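Local coordinates for catalytic domain of the nuclear inclusion protein A (nia) (Tobacco etch virus, PDB 1LVM), which probably cleaves the viral polyprotein at specific sequences, as a chymotrypsin-like cysteine protease of peptidase family C4, at residues Leu163-Thr166 and Arg167-Phe170; Glu110-Arg113 and Glu114-Ile117; Val74-Thr77 and Thr78-Gln81; Asp18-Pro21 and Ile22-Thr25. The protein carries 1 engineered substitution. One frame throughout, in Å; residues are numbered along the deposited sequence.

All four contacts are local turns mixing buried and exposed residues: buried Ser165, Glu115, Leu80 and Ile22 against exposed Arg167, Glu114, Thr79 and Asn20. Contacts 1 and 2 sit side by side on the closed six-stranded barrel, where strands 162-165 and 116-123 are neighbours; their centres are about 9 Å apart, and Thr166 N probably hydrogen-bonds Arg116 O. Contact 4, a short helix, packs Ile22 CD1 and the Tyr19 ring against Val164 of contact 1. Contact 3 stands apart, in the connection between strands 70-74 and 81-84 of the eight-stranded sheet, its centre about 32 Å from that of contact 1. Carboxylates organise contacts 1 and 2 and the start of contact 4, whereas contact 3 relies on neutral amide, hydroxyl and apolar groups.

Contact 1 (Leu163-Thr166 and Arg167-Phe170); sequences LVST and RDGF
Ser165 N meets Phe170 O at 2.9 Å in an almost straight bond (172°), and Gly169 N returns to Ser165 O at 2.9 Å, so the chain reverses tightly through Thr166-Gly169. Gly169 makes the last bend with a positive phi of 73°. Ser165 sits inside this turn. Its OG, anti to the backbone N (chi1 169°), turns to the following peptide N-H groups and takes two weak bonds, from Arg167 N at 3.0 Å and from Asp168 N at 3.3 Å. The same hydroxyl also hydrogen-bonds the carboxylate of Glu115, just ahead of the neighbouring strand 116-123. Asp168 folds back over the turn: its OD1 receives Phe170 N at 3.0 Å from above the carboxylate plane, an Asx turn, while OD2 lies 3.6 Å above the plane of the Phe170 ring, toward its rim. Arg109 forms a salt bridge to OD2 from outside; Arg167 NH2, 3.2 Å from Asp168 OD2, adds charge attraction alone, since the oxygen stands well out of the guanidinium plane. Val164 CG1 packs at 3.5 Å on Gly169 O. Between them, Ser165 and Asp168 engage three backbone N-H groups, two of them only weakly, and the nearby arginines would be expected to keep Asp168 ionised.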
loop_
_atom_site.group_PDB
_atom_site.type_symbol
_atom_site.label_atom_id
_atom_site.label_comp_id
_atom_site.label_asym_id
_atom_site.label_seq_id
_atom_site.Cartn_x
_atom_site.Cartn_y
_atom_site.Cartn_z
ATOM N N LEU A 163 3.879 5.106 1.900
ATOM C CA LEU A 163 4.198 6.505 2.210
ATOM C C LEU A 163 5.222 6.251 3.303
ATOM O O LEU A 163 4.938 5.484 4.215
ATOM C CB LEU A 163 2.975 7.256 2.794
ATOM C CG LEU A 163 2.064 7.888 1.724
ATOM C CD1 LEU A 163 2.945 8.690 0.700
ATOM C CD2 LEU A 163 1.356 6.796 0.966
ATOM N N VAL A 164 6.415 6.850 3.199
ATOM C CA VAL A 164 7.520 6.635 4.136
ATOM C C VAL A 164 7.969 7.958 4.779
ATOM O O VAL A 164 8.106 8.972 4.087
ATOM C CB VAL A 164 8.770 6.032 3.345
ATOM C CG1 VAL A 164 9.838 5.586 4.340
ATOM C CG2 VAL A 164 8.336 4.812 2.490
ATOM N N SER A 165 8.168 7.910 6.091
ATOM C CA SER A 165 8.623 9.064 6.880
ATOM C C SER A 165 10.092 9.350 6.530
ATOM O O SER A 165 10.935 8.433 6.556
ATOM C CB SER A 165 8.602 8.682 8.361
ATOM O OG SER A 165 9.285 9.696 9.136
ATOM N N THR A 166 10.426 10.589 6.210
ATOM C CA THR A 166 11.834 10.859 5.892
ATOM C C THR A 166 12.547 10.961 7.234
ATOM O O THR A 166 13.769 10.890 7.310
ATOM C CB THR A 166 12.010 12.193 5.041
ATOM O OG1 THR A 166 11.515 13.287 5.836
ATOM C CG2 THR A 166 11.199 12.126 3.738
ATOM N N ARG A 167 11.791 11.094 8.318
ATOM C CA ARG A 167 12.432 11.194 9.630
ATOM C C ARG A 167 13.034 9.898 10.116
ATOM O O ARG A 167 14.150 9.919 10.603
ATOM C CB ARG A 167 11.472 11.656 10.725
ATOM C CG ARG A 167 12.238 12.076 12.000
ATOM C CD ARG A 167 11.282 12.542 13.096
ATOM N NE ARG A 167 10.235 11.559 13.340
ATOM C CZ ARG A 167 10.385 10.450 14.069
ATOM N NH1 ARG A 167 11.544 10.154 14.663
ATOM N NH2 ARG A 167 9.373 9.609 14.178
ATOM N N ASP A 168 12.338 8.761 9.973
ATOM C CA ASP A 168 12.890 7.539 10.494
ATOM C C ASP A 168 12.804 6.377 9.531
ATOM O O ASP A 168 13.197 5.256 9.878
ATOM C CB ASP A 168 12.210 7.213 11.855
ATOM C CG ASP A 168 10.705 6.971 11.721
ATOM O OD1 ASP A 168 10.204 6.977 10.577
ATOM O OD2 ASP A 168 10.041 6.806 12.765
ATOM N N GLY A 169 12.336 6.632 8.304
ATOM C CA GLY A 169 12.274 5.554 7.302
ATOM C C GLY A 169 11.158 4.520 7.552
ATOM O O GLY A 169 11.112 3.489 6.884
ATOM N N PHE A 170 10.282 4.800 8.501
ATOM C CA PHE A 170 9.157 3.856 8.770
ATOM C C PHE A 170 8.043 4.112 7.736
ATOM O O PHE A 170 7.804 5.262 7.298
ATOM C CB PHE A 170 8.551 4.099 10.125
ATOM C CG PHE A 170 9.347 3.535 11.280
ATOM C CD1 PHE A 170 10.749 3.573 11.304
ATOM C CD2 PHE A 170 8.682 3.017 12.368
ATOM C CE1 PHE A 170 11.478 3.095 12.450
ATOM C CE2 PHE A 170 9.392 2.532 13.503
ATOM C CZ PHE A 170 10.799 2.580 13.533
#

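Contact 2 (Glu110-Arg113 and Glu114-Ile117); sequences EPQR and EERI
Glu115 folds back on Gln112, its OE2 accepting the backbone N of Gln112 at 2.8 Å from above the carboxylate plane. Going the other way, Glu115 N donates to Gln112 O at 3.0 Å and 161°, so the two residues are held by a main-chain bond and a side-chain bond at once. The carboxylate reaches this place because Glu115 CG stands between its own N and C (chi1 74°), after which the chain runs extended, with CG passing 3.1 Å from Gln112 O. Glu115 OE2 also rests 3.4 Å from Pro111 CA. The Gln112 amide lies nearly parallel to the carboxylate, their planes 10° apart, and a water joins them, donating to Gln112 OE1 at 2.8 Å and to Glu115 OE1 at 2.7 Å. Farther out, Arg109 makes a salt bridge with OE1 and would steady the buried charge. Toward solvent, a second water accepts from Arg113 NE at 2.6 Å, in the guanidinium plane, and gives a longer bond to Glu114 OE1. Glu114 takes the positive phi at the third position of a type II beta turn from Gln112 to Glu115, which delivers the chain into strand 116-123 of the closed six-stranded barrel.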
loop_
_atom_site.group_PDB
_atom_site.type_symbol
_atom_site.label_atom_id
_atom_site.label_comp_id
_atom_site.label_asym_id
_atom_site.label_seq_id
_atom_site.Cartn_x
_atom_site.Cartn_y
_atom_site.Cartn_z
ATOM N N GLU A 110 1.983 4.429 13.003
ATOM C CA GLU A 110 0.982 5.416 12.647
ATOM C C GLU A 110 1.668 6.714 12.244
ATOM O O GLU A 110 2.686 7.044 12.765
ATOM C CB GLU A 110 0.085 5.737 13.829
ATOM C CG GLU A 110 -0.650 4.472 14.361
ATOM C CD GLU A 110 -1.712 4.857 15.382
ATOM O OE1 GLU A 110 -2.825 5.204 14.962
ATOM O OE2 GLU A 110 -1.405 4.825 16.582
ATOM N N PRO A 111 1.085 7.447 11.280
ATOM C CA PRO A 111 1.635 8.719 10.824
ATOM C C PRO A 111 1.494 9.743 11.965
ATOM O O PRO A 111 0.739 9.522 12.882
ATOM C CB PRO A 111 0.781 9.058 9.597
ATOM C CG PRO A 111 -0.509 8.316 9.797
ATOM C CD PRO A 111 -0.094 7.022 10.476
ATOM N N GLN A 112 2.263 10.822 11.906
ATOM C CA GLN A 112 2.253 11.869 12.918
ATOM C C GLN A 112 1.943 13.167 12.226
ATOM O O GLN A 112 2.480 13.486 11.175
ATOM C CB GLN A 112 3.624 11.901 13.605
ATOM C CG GLN A 112 3.809 10.585 14.398
ATOM C CD GLN A 112 5.211 10.366 14.945
ATOM O OE1 GLN A 112 6.104 11.207 14.785
ATOM N NE2 GLN A 112 5.412 9.214 15.595
ATOM N N ARG A 113 1.025 13.908 12.799
ATOM C CA ARG A 113 0.621 15.164 12.165
ATOM C C ARG A 113 1.791 16.073 11.735
ATOM O O ARG A 113 2.790 16.265 12.451
ATOM C CB ARG A 113 -0.313 15.903 13.168
ATOM C CG ARG A 113 -0.963 17.092 12.577
ATOM C CD ARG A 113 -1.439 18.051 13.681
ATOM N NE ARG A 113 -2.391 19.008 13.122
ATOM C CZ ARG A 113 -3.674 18.729 12.927
ATOM N NH1 ARG A 113 -4.140 17.541 13.276
ATOM N NH2 ARG A 113 -4.471 19.599 12.320
ATOM N N GLU A 114 1.677 16.589 10.529
ATOM C CA GLU A 114 2.655 17.484 9.991
ATOM C C GLU A 114 4.009 16.885 9.622
ATOM O O GLU A 114 4.894 17.587 9.138
ATOM C CB GLU A 114 2.782 18.675 10.972
ATOM C CG GLU A 114 3.170 19.960 10.287
ATOM C CD GLU A 114 2.493 21.192 10.893
ATOM O OE1 GLU A 114 2.269 21.232 12.131
ATOM O OE2 GLU A 114 2.207 22.122 10.111
ATOM N N GLU A 115 4.181 15.577 9.779
ATOM C CA GLU A 115 5.486 15.051 9.424
ATOM C C GLU A 115 5.707 14.953 7.920
ATOM O O GLU A 115 4.763 14.922 7.100
ATOM C CB GLU A 115 5.720 13.693 10.095
ATOM C CG GLU A 115 4.935 12.573 9.480
ATOM C CD GLU A 115 5.363 11.223 10.056
ATOM O OE1 GLU A 115 6.568 11.004 10.301
ATOM O OE2 GLU A 115 4.495 10.374 10.270
ATOM N N ARG A 116 6.984 14.923 7.547
ATOM C CA ARG A 116 7.378 14.840 6.154
ATOM C C ARG A 116 7.450 13.395 5.642
ATOM O O ARG A 116 8.102 12.571 6.272
ATOM C CB ARG A 116 8.775 15.470 5.943
ATOM C CG ARG A 116 8.796 16.988 6.322
ATOM C CD ARG A 116 10.242 17.533 6.299
ATOM N NE ARG A 116 10.787 17.610 4.936
ATOM C CZ ARG A 116 10.536 18.581 4.054
ATOM N NH1 ARG A 116 9.739 19.608 4.371
ATOM N NH2 ARG A 116 11.072 18.523 2.834
ATOM N N ILE A 117 6.772 13.125 4.528
ATOM C CA ILE A 117 6.748 11.792 3.958
ATOM C C ILE A 117 7.052 11.825 2.485
ATOM O O ILE A 117 6.944 12.894 1.847
ATOM C CB ILE A 117 5.360 11.124 4.181
ATOM C CG1 ILE A 117 4.232 11.951 3.509
ATOM C CG2 ILE A 117 5.095 11.018 5.704
ATOM C CD1 ILE A 117 2.752 11.333 3.690
HETATM O O HOH W 1 7.650 11.906 12.585
HETATM O O HOH W 2 -0.951 21.072 12.657
#

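Contact 3 (Val74-Thr77 and Thr78-Gln81); sequences VKNT and TTLQ
Asn76 carries its CG anti to the backbone N (chi1 -176°), which swings OD1 forward over Thr78, and Thr78 in turn holds OG1 between its own N and C (chi1 71°), directed back at that oxygen. The result is an Asx turn opening a short 3-10 segment, the link between strands 70-74 and 81-84 in the eight-stranded sheet of this chymotrypsin-type fold. Asn76 OD1 is gripped twice by one residue: Thr78 N donates at 3.0 Å and Thr78 OG1 at 2.7 Å, both from the same face of the amide. Asn76 O is held in the same double manner by Thr79. There Thr79 OG1 arrives at 2.8 Å almost head-on to Asn76 O, whereas Thr79 N, at 3.0 Å from the same oxygen, comes from above the carbonyl plane. Thr79 CG2 then lies 3.9 Å from Asn76 CB. One residue on, Leu80 N completes the turn to Thr77 O, while the hydroxyl of Thr77 turns away to bond Asn59 and Gly61. Apart from these polar bonds, Val74 and Leu80 meet tip to tip, CG1 to CD1 at 4.0 Å, with Leu63 of strand 62-67 beside them; Val74 and Thr79 also pack on the bound peptide. A water bridges the two ends of the last turn, donating to Thr77 O and to Leu80 O, at 2.8 Å each.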
loop_
_atom_site.group_PDB
_atom_site.type_symbol
_atom_site.label_atom_id
_atom_site.label_comp_id
_atom_site.label_asym_id
_atom_site.label_seq_id
_atom_site.Cartn_x
_atom_site.Cartn_y
_atom_site.Cartn_z
ATOM N N VAL A 74 -1.579 -16.892 -8.794
ATOM C CA VAL A 74 -2.494 -17.622 -7.932
ATOM C C VAL A 74 -3.651 -18.018 -8.841
ATOM O O VAL A 74 -4.344 -17.155 -9.380
ATOM C CB VAL A 74 -3.059 -16.692 -6.811
ATOM C CG1 VAL A 74 -4.129 -17.428 -5.954
ATOM C CG2 VAL A 74 -1.933 -16.210 -5.947
ATOM N N LYS A 75 -3.915 -19.319 -8.951
ATOM C CA LYS A 75 -4.942 -19.767 -9.866
ATOM C C LYS A 75 -6.362 -19.465 -9.479
ATOM O O LYS A 75 -7.225 -19.261 -10.334
ATOM C CB LYS A 75 -4.777 -21.284 -10.093
ATOM C CG LYS A 75 -3.417 -21.617 -10.743
ATOM C CD LYS A 75 -3.285 -23.087 -11.151
ATOM C CE LYS A 75 -3.373 -24.045 -9.961
ATOM N NZ LYS A 75 -3.094 -25.470 -10.349
ATOM N N ASN A 76 -6.600 -19.455 -8.196
ATOM C CA ASN A 76 -7.943 -19.183 -7.705
ATOM C C ASN A 76 -7.843 -18.286 -6.466
ATOM O O ASN A 76 -7.458 -18.702 -5.387
ATOM C CB ASN A 76 -8.622 -20.541 -7.387
ATOM C CG ASN A 76 -10.051 -20.382 -6.950
ATOM O OD1 ASN A 76 -10.467 -19.309 -6.580
ATOM N ND2 ASN A 76 -10.815 -21.475 -6.972
ATOM N N THR A 77 -8.211 -17.025 -6.649
ATOM C CA THR A 77 -8.114 -16.102 -5.558
ATOM C C THR A 77 -8.892 -16.435 -4.324
ATOM O O THR A 77 -8.531 -16.002 -3.266
ATOM C CB THR A 77 -8.510 -14.697 -5.975
ATOM O OG1 THR A 77 -9.761 -14.719 -6.630
ATOM C CG2 THR A 77 -7.465 -14.113 -7.036
ATOM N N THR A 78 -9.957 -17.215 -4.467
ATOM C CA THR A 78 -10.768 -17.537 -3.317
ATOM C C THR A 78 -10.054 -18.399 -2.328
ATOM O O THR A 78 -10.549 -18.575 -1.208
ATOM C CB THR A 78 -12.084 -18.234 -3.749
ATOM O OG1 THR A 78 -11.796 -19.558 -4.224
ATOM C CG2 THR A 78 -12.735 -17.459 -4.880
ATOM N N THR A 79 -8.906 -18.958 -2.732
ATOM C CA THR A 79 -8.118 -19.801 -1.826
ATOM C C THR A 79 -7.165 -18.985 -0.951
ATOM O O THR A 79 -6.573 -19.481 0.020
ATOM C CB THR A 79 -7.260 -20.838 -2.630
ATOM O OG1 THR A 79 -6.218 -20.165 -3.379
ATOM C CG2 THR A 79 -8.173 -21.558 -3.623
ATOM N N LEU A 80 -7.013 -17.710 -1.275
ATOM C CA LEU A 80 -6.080 -16.914 -0.506
ATOM C C LEU A 80 -6.601 -16.503 0.892
ATOM O O LEU A 80 -7.670 -15.910 0.971
ATOM C CB LEU A 80 -5.814 -15.627 -1.339
ATOM C CG LEU A 80 -4.532 -15.172 -2.044
ATOM C CD1 LEU A 80 -3.554 -16.295 -2.195
ATOM C CD2 LEU A 80 -4.863 -14.445 -3.359
ATOM N N GLN A 81 -5.842 -16.756 1.953
ATOM C CA GLN A 81 -6.203 -16.262 3.260
ATOM C C GLN A 81 -6.012 -14.733 3.338
ATOM O O GLN A 81 -5.028 -14.161 2.829
ATOM C CB GLN A 81 -5.390 -17.000 4.342
ATOM C CG GLN A 81 -5.968 -18.429 4.473
ATOM C CD GLN A 81 -5.503 -19.059 5.742
ATOM O OE1 GLN A 81 -4.309 -19.292 5.937
ATOM N NE2 GLN A 81 -6.436 -19.305 6.649
HETATM O O HOH W 3 -9.601 -15.074 -0.801
#

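Contact 4 (Asp18-Pro21 and Ile22-Thr25); sequences DYNP and ISST
Tyr19 and Ile22 lie on one side of this helical turn, while Asn20 leaves the helix on a different side. Ser23 N closes the turn, donating to Tyr19 O at 2.9 Å and 171°. Ile22 sets its CB 3.6 Å from that same Tyr19 O, and both large side chains turn to the barrel, where Val164 of strand 162-165 and Val120 of strand 116-123 receive them. With CG anti to its carbonyl carbon (chi1 -67°), Asn20 brings ND2 back to Asp18 OD1 at 2.6 Å, and its backbone N reaches this oxygen too, at 2.9 Å; the two donors come from opposite faces of the carboxylate. Asn20 OD1 is taken up by Ser131 of strand 130-142, another strand of the barrel. Further along, Ser24 N bonds Asn20 O at 2.8 Å. Thr25 finishes the run by turning OG1 back to Ile22 O at 2.7 Å, in the carbonyl plane on a lone pair, and that oxygen also accepts Thr25 N. A carboxylate capping bond at the start and an apolar side laid on the sheet make this a short capped helix packed on the six-stranded barrel, leading into strand 26-33 of the eight-stranded sheet.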
loop_
_atom_site.group_PDB
_atom_site.type_symbol
_atom_site.label_atom_id
_atom_site.label_comp_id
_atom_site.label_asym_id
_atom_site.label_seq_id
_atom_site.Cartn_x
_atom_site.Cartn_y
_atom_site.Cartn_z
ATOM N N ASP A 18 18.495 5.039 2.295
ATOM C CA ASP A 18 18.447 3.951 1.331
ATOM C C ASP A 18 17.005 3.410 1.378
ATOM O O ASP A 18 16.628 2.812 2.372
ATOM C CB ASP A 18 19.404 2.829 1.759
ATOM C CG ASP A 18 19.569 1.792 0.698
ATOM O OD1 ASP A 18 18.752 1.772 -0.245
ATOM O OD2 ASP A 18 20.550 1.000 0.794
ATOM N N TYR A 19 16.237 3.590 0.298
ATOM C CA TYR A 19 14.852 3.146 0.284
ATOM C C TYR A 19 14.774 1.796 -0.403
ATOM O O TYR A 19 13.688 1.251 -0.580
ATOM C CB TYR A 19 13.964 4.185 -0.467
ATOM C CG TYR A 19 13.789 5.453 0.286
ATOM C CD1 TYR A 19 12.875 5.542 1.342
ATOM C CD2 TYR A 19 14.600 6.606 0.005
ATOM C CE1 TYR A 19 12.750 6.716 2.065
ATOM C CE2 TYR A 19 14.455 7.771 0.786
ATOM C CZ TYR A 19 13.563 7.824 1.763
ATOM O OH TYR A 19 13.416 8.978 2.545
ATOM N N ASN A 20 15.914 1.255 -0.823
ATOM C CA ASN A 20 15.873 -0.033 -1.527
ATOM C C ASN A 20 15.339 -1.180 -0.680
ATOM O O ASN A 20 14.711 -2.077 -1.233
ATOM C CB ASN A 20 17.250 -0.318 -2.103
ATOM C CG ASN A 20 17.578 0.697 -3.204
ATOM O OD1 ASN A 20 17.032 0.649 -4.337
ATOM N ND2 ASN A 20 18.457 1.654 -2.862
ATOM N N PRO A 21 15.561 -1.153 0.663
ATOM C CA PRO A 21 15.028 -2.261 1.455
ATOM C C PRO A 21 13.497 -2.247 1.399
ATOM O O PRO A 21 12.850 -3.281 1.503
ATOM C CB PRO A 21 15.550 -1.975 2.850
ATOM C CG PRO A 21 16.941 -1.331 2.566
ATOM C CD PRO A 21 16.581 -0.393 1.425
ATOM N N ILE A 22 12.914 -1.067 1.285
ATOM C CA ILE A 22 11.458 -1.000 1.148
ATOM C C ILE A 22 11.048 -1.335 -0.283
ATOM O O ILE A 22 10.164 -2.192 -0.536
ATOM C CB ILE A 22 10.910 0.414 1.520
ATOM C CG1 ILE A 22 10.967 0.607 3.012
ATOM C CG2 ILE A 22 9.457 0.540 1.032
ATOM C CD1 ILE A 22 10.706 2.075 3.472
ATOM N N SER A 23 11.682 -0.709 -1.280
ATOM C CA SER A 23 11.226 -0.973 -2.654
ATOM C C SER A 23 11.446 -2.402 -3.066
ATOM O O SER A 23 10.693 -2.901 -3.895
ATOM C CB SER A 23 11.906 -0.031 -3.696
ATOM O OG SER A 23 13.266 -0.107 -3.519
ATOM N N SER A 24 12.428 -3.075 -2.463
ATOM C CA SER A 24 12.690 -4.466 -2.847
ATOM C C SER A 24 11.568 -5.390 -2.362
ATOM O O SER A 24 11.456 -6.544 -2.808
ATOM C CB SER A 24 14.077 -4.939 -2.351
ATOM O OG SER A 24 14.148 -4.935 -0.951
ATOM N N THR A 25 10.708 -4.882 -1.491
ATOM C CA THR A 25 9.585 -5.722 -0.998
ATOM C C THR A 25 8.273 -5.404 -1.706
ATOM O O THR A 25 7.252 -6.078 -1.461
ATOM C CB THR A 25 9.304 -5.526 0.490
ATOM O OG1 THR A 25 8.760 -4.200 0.700
ATOM C CG2 THR A 25 10.588 -5.654 1.307
HETATM O O HOH W 4 14.228 1.415 3.180
#